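Local coordinates for CRISPR-associated protein, Cse1 family (Acidimicrobium ferrooxidans, PDB 4H3T) that probably serves as the large Cse1 subunit of a type I-E CRISPR Cascade complex, which in relatives helps recognise foreign DNA, at residues A410-E421 with A451-Y460. The protein carries 1 engineered substitution. Residues are numbered along the deposited sequence; the frame is centred on the assembly and turned at random. Where two conformers were deposited one is given.
Sequences AHAAQALGYVAE and ARSALAEEIY. Engineered in segment 451-460: Ile459 (natural residue Leu).
Arg452 and Glu421 make the one direct hydrogen bond between the two segments, a salt bridge in which NH1 of Arg452 lies 2.8 Å from OE1 of Glu421. The bond is bent at the N-H, although the acceptor is met nearly along its C-O axis. OE1 is the oxygen engaged and sits tilted out of the guanidinium plane; with the carboxylate and guanidinium planes 88° apart, this is a one-point contact and not a flat bidentate pair. On its way there the arginine chain runs over Gly417, its CD 3.4 Å from Gly417 O, and a bend at chi3 turns the guanidinium toward the carboxylate. With an alanine here, Glu421 would probably lose this charged mate and the backbone of Gly417 the chain that covers it. Small residues let the backbones approach, with CA atoms 4.5 Å apart at Ala413-Ala456 and again at Gly417-Arg452. Ala413 CB and Ala456 CB touch at 3.8 Å. The axes of the helical segments 410-415 and 451-460, parts of helices 397-415 and 445-473, pass at 8.6 Å with 141° between their directions, a roughly antiparallel packing within the C-terminal four-helix bundle known from Cse1 relatives, here completed by helices 481-504 and 511-532. Deeper in, CD2 of Leu455 fits between Leu416 and Ala420, 3.8 Å from Ala420 CB; its CG, set anti to the backbone N (chi1 -166°), sends the branch there. The engineered Ile459 divides its contacts, CG2 lying 3.7 Å from Ala413 CB while CD1 meets CD1 of Leu416. The Tyr460 hydroxyl abuts CA and CB of Ala410, while ring atom CE2 lies against Ala413 CB. A water donates to both Ala413 O and Arg452 O. Farther out, helix 481-504 covers Leu416 and Ile459, and Arg328 makes a cation-pi contact with Tyr460.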
loop_
_atom_site.group_PDB
_atom_site.type_symbol
_atom_site.label_atom_id
_atom_site.label_comp_id
_atom_site.label_asym_id
_atom_site.label_seq_id
_atom_site.Cartn_x
_atom_site.Cartn_y
_atom_site.Cartn_z
ATOM N N ALA A 410 21.662 -6.115 6.389
ATOM C CA ALA A 410 22.023 -4.723 6.694
ATOM C C ALA A 410 23.480 -4.631 7.259
ATOM O O ALA A 410 24.229 -3.761 6.827
ATOM C CB ALA A 410 21.024 -4.096 7.653
ATOM N N HIS A 411 23.910 -5.589 8.070
ATOM C CA HIS A 411 25.268 -5.591 8.572
ATOM C C HIS A 411 26.235 -5.940 7.459
ATOM O O HIS A 411 27.296 -5.357 7.432
ATOM C CB HIS A 411 25.484 -6.569 9.754
ATOM C CG HIS A 411 24.849 -6.118 11.033
ATOM N ND1 HIS A 411 24.326 -7.015 11.919
ATOM C CD2 HIS A 411 24.696 -4.883 11.538
ATOM C CE1 HIS A 411 23.817 -6.301 12.906
ATOM N NE2 HIS A 411 24.018 -5.021 12.722
ATOM N N ALA A 412 25.889 -6.839 6.529
ATOM C CA ALA A 412 26.790 -7.123 5.396
ATOM C C ALA A 412 26.923 -5.888 4.502
ATOM O O ALA A 412 28.012 -5.597 3.964
ATOM C CB ALA A 412 26.294 -8.324 4.592
ATOM N N ALA A 413 25.821 -5.167 4.295
ATOM C CA ALA A 413 25.860 -3.944 3.453
ATOM C C ALA A 413 26.769 -2.878 4.094
ATOM O O ALA A 413 27.514 -2.218 3.413
ATOM C CB ALA A 413 24.454 -3.382 3.274
ATOM N N GLN A 414 26.704 -2.741 5.403
ATOM C CA GLN A 414 27.512 -1.800 6.162
ATOM C C GLN A 414 28.972 -2.238 6.107
ATOM O O GLN A 414 29.840 -1.416 5.823
ATOM C CB GLN A 414 27.016 -1.734 7.577
ATOM C CG GLN A 414 27.685 -0.612 8.419
ATOM C CD GLN A 414 27.256 -0.590 9.873
ATOM O OE1 GLN A 414 26.263 -1.216 10.278
ATOM N NE2 GLN A 414 28.038 0.094 10.705
ATOM N N ALA A 415 29.258 -3.537 6.307
ATOM C CA ALA A 415 30.631 -4.050 6.202
ATOM C C ALA A 415 31.273 -3.750 4.836
ATOM O O ALA A 415 32.466 -3.447 4.740
ATOM C CB ALA A 415 30.660 -5.536 6.455
ATOM N N LEU A 416 30.502 -3.872 3.786
ATOM C CA LEU A 416 30.975 -3.544 2.437
ATOM C C LEU A 416 31.384 -2.090 2.268
ATOM O O LEU A 416 32.115 -1.791 1.335
ATOM C CB LEU A 416 29.925 -3.890 1.405
ATOM C CG LEU A 416 29.892 -5.385 0.986
ATOM C CD1 LEU A 416 28.677 -5.665 0.155
ATOM C CD2 LEU A 416 31.171 -5.749 0.173
ATOM N N GLY A 417 30.936 -1.198 3.143
ATOM C CA GLY A 417 31.315 0.197 3.074
ATOM C C GLY A 417 32.833 0.387 3.151
ATOM O O GLY A 417 33.351 1.303 2.552
ATOM N N TYR A 418 33.556 -0.448 3.923
ATOM C CA TYR A 418 35.023 -0.348 4.059
ATOM C C TYR A 418 35.706 -0.627 2.723
ATOM O O TYR A 418 36.710 -0.060 2.444
ATOM C CB TYR A 418 35.480 -1.345 5.098
ATOM C CG TYR A 418 34.947 -1.012 6.449
ATOM C CD1 TYR A 418 35.331 0.154 7.095
ATOM C CD2 TYR A 418 34.047 -1.864 7.097
ATOM C CE1 TYR A 418 34.836 0.481 8.345
ATOM C CE2 TYR A 418 33.537 -1.549 8.352
ATOM C CZ TYR A 418 33.956 -0.382 8.988
ATOM O OH TYR A 418 33.504 -0.019 10.239
ATOM N N VAL A 419 35.113 -1.451 1.865
ATOM C CA VAL A 419 35.645 -1.735 0.537
ATOM C C VAL A 419 35.238 -0.590 -0.405
ATOM O O VAL A 419 36.046 -0.163 -1.237
ATOM C CB VAL A 419 35.141 -3.141 0.044
ATOM C CG1 VAL A 419 35.369 -3.326 -1.454
ATOM C CG2 VAL A 419 35.821 -4.230 0.844
ATOM N N ALA A 420 33.983 -0.112 -0.313
ATOM C CA ALA A 420 33.483 0.968 -1.196
ATOM C C ALA A 420 34.338 2.237 -1.061
ATOM O O ALA A 420 34.598 2.938 -2.031
ATOM C CB ALA A 420 32.049 1.296 -0.846
ATOM N N GLU A 421 34.769 2.513 0.136
ATOM C CA GLU A 421 35.546 3.724 0.379
ATOM C C GLU A 421 37.051 3.584 0.074
ATOM O O GLU A 421 37.788 4.579 0.211
ATOM C CB GLU A 421 35.351 4.162 1.830
ATOM C CG GLU A 421 36.084 3.335 2.849
ATOM C CD GLU A 421 35.726 3.727 4.261
ATOM O OE1 GLU A 421 34.804 4.550 4.435
ATOM O OE2 GLU A 421 36.388 3.224 5.194
ATOM N N ALA A 451 29.430 6.646 -2.017
ATOM C CA ALA A 451 29.884 5.363 -2.567
ATOM C C ALA A 451 29.499 4.175 -1.647
ATOM O O ALA A 451 29.241 3.095 -2.135
ATOM C CB ALA A 451 31.379 5.380 -2.792
ATOM N N ARG A 452 29.601 4.341 -0.333
ATOM C CA ARG A 452 29.187 3.287 0.605
ATOM C C ARG A 452 27.686 2.953 0.431
ATOM O O ARG A 452 27.317 1.775 0.385
ATOM C CB ARG A 452 29.473 3.676 2.044
ATOM C CG ARG A 452 30.941 3.795 2.354
ATOM C CD ARG A 452 31.327 3.774 3.842
ATOM N NE ARG A 452 30.781 4.920 4.514
ATOM C CZ ARG A 452 31.360 6.107 4.672
ATOM N NH1 ARG A 452 32.604 6.319 4.252
ATOM N NH2 ARG A 452 30.705 7.085 5.239
ATOM N N SER A 453 26.840 3.995 0.289
ATOM C CA SER A 453 25.418 3.809 0.069
ATOM C C SER A 453 25.153 3.093 -1.219
ATOM O O SER A 453 24.299 2.218 -1.226
ATOM C CB SER A 453 24.682 5.145 0.065
ATOM O OG SER A 453 23.313 4.910 -0.204
ATOM N N ALA A 454 25.848 3.472 -2.327
ATOM C CA ALA A 454 25.668 2.808 -3.630
ATOM C C ALA A 454 26.019 1.312 -3.525
ATOM O O ALA A 454 25.267 0.498 -4.010
ATOM C CB ALA A 454 26.493 3.488 -4.736
ATOM N N LEU A 455 27.092 0.948 -2.851
ATOM C CA LEU A 455 27.454 -0.471 -2.747
ATOM C C LEU A 455 26.463 -1.233 -1.843
ATOM O O LEU A 455 26.143 -2.381 -2.137
ATOM C CB LEU A 455 28.914 -0.671 -2.309
ATOM C CG LEU A 455 29.509 -2.119 -2.487
ATOM C CD1 LEU A 455 29.433 -2.612 -3.959
ATOM C CD2 LEU A 455 30.903 -2.125 -2.073
ATOM N N ALA A 456 25.953 -0.602 -0.777
ATOM C CA ALA A 456 24.858 -1.178 0.040
ATOM C C ALA A 456 23.616 -1.408 -0.829
ATOM O O ALA A 456 23.003 -2.477 -0.789
ATOM C CB ALA A 456 24.509 -0.213 1.182
ATOM N N GLU A 457 23.214 -0.403 -1.625
ATOM C CA GLU A 457 22.043 -0.616 -2.496
ATOM C C GLU A 457 22.280 -1.749 -3.486
ATOM O O GLU A 457 21.371 -2.517 -3.789
ATOM C CB GLU A 457 21.610 0.665 -3.231
ATOM C CG GLU A 457 21.028 1.721 -2.312
ATOM C CD GLU A 457 19.826 1.262 -1.502
ATOM O OE1 GLU A 457 19.039 0.398 -1.972
ATOM O OE2 GLU A 457 19.705 1.739 -0.360
ATOM N N GLU A 458 23.475 -1.885 -3.991
ATOM C CA GLU A 458 23.757 -2.989 -4.911
ATOM C C GLU A 458 23.596 -4.383 -4.214
ATOM O O GLU A 458 22.995 -5.275 -4.787
ATOM C CB GLU A 458 25.175 -2.859 -5.504
ATOM C CG GLU A 458 25.378 -3.871 -6.612
ATOM C CD GLU A 458 26.526 -3.521 -7.544
ATOM O OE1 GLU A 458 27.302 -2.569 -7.261
ATOM O OE2 GLU A 458 26.698 -4.275 -8.524
ATOM N N ILE A 459 24.124 -4.584 -3.014
ATOM C CA ILE A 459 23.917 -5.865 -2.345
ATOM C C ILE A 459 22.407 -6.082 -2.024
ATOM O O ILE A 459 21.916 -7.179 -2.195
ATOM C CB ILE A 459 24.812 -6.074 -1.101
ATOM C CG1 ILE A 459 24.846 -7.591 -0.771
ATOM C CG2 ILE A 459 24.401 -5.236 0.120
ATOM C CD1 ILE A 459 25.627 -8.053 0.361
ATOM N N TYR A 460 21.654 -5.051 -1.641
ATOM C CA TYR A 460 20.216 -5.261 -1.412
ATOM C C TYR A 460 19.515 -5.735 -2.700
ATOM O O TYR A 460 18.660 -6.621 -2.633
ATOM C CB TYR A 460 19.554 -3.976 -0.860
ATOM C CG TYR A 460 19.885 -3.761 0.591
ATOM C CD1 TYR A 460 19.528 -4.702 1.547
ATOM C CD2 TYR A 460 20.432 -2.558 1.039
ATOM C CE1 TYR A 460 19.665 -4.447 2.904
ATOM C CE2 TYR A 460 20.681 -2.344 2.405
ATOM C CZ TYR A 460 20.314 -3.322 3.324
ATOM O OH TYR A 460 20.333 -3.209 4.670
HETATM O O HOH W 1 28.104 0.331 2.519
#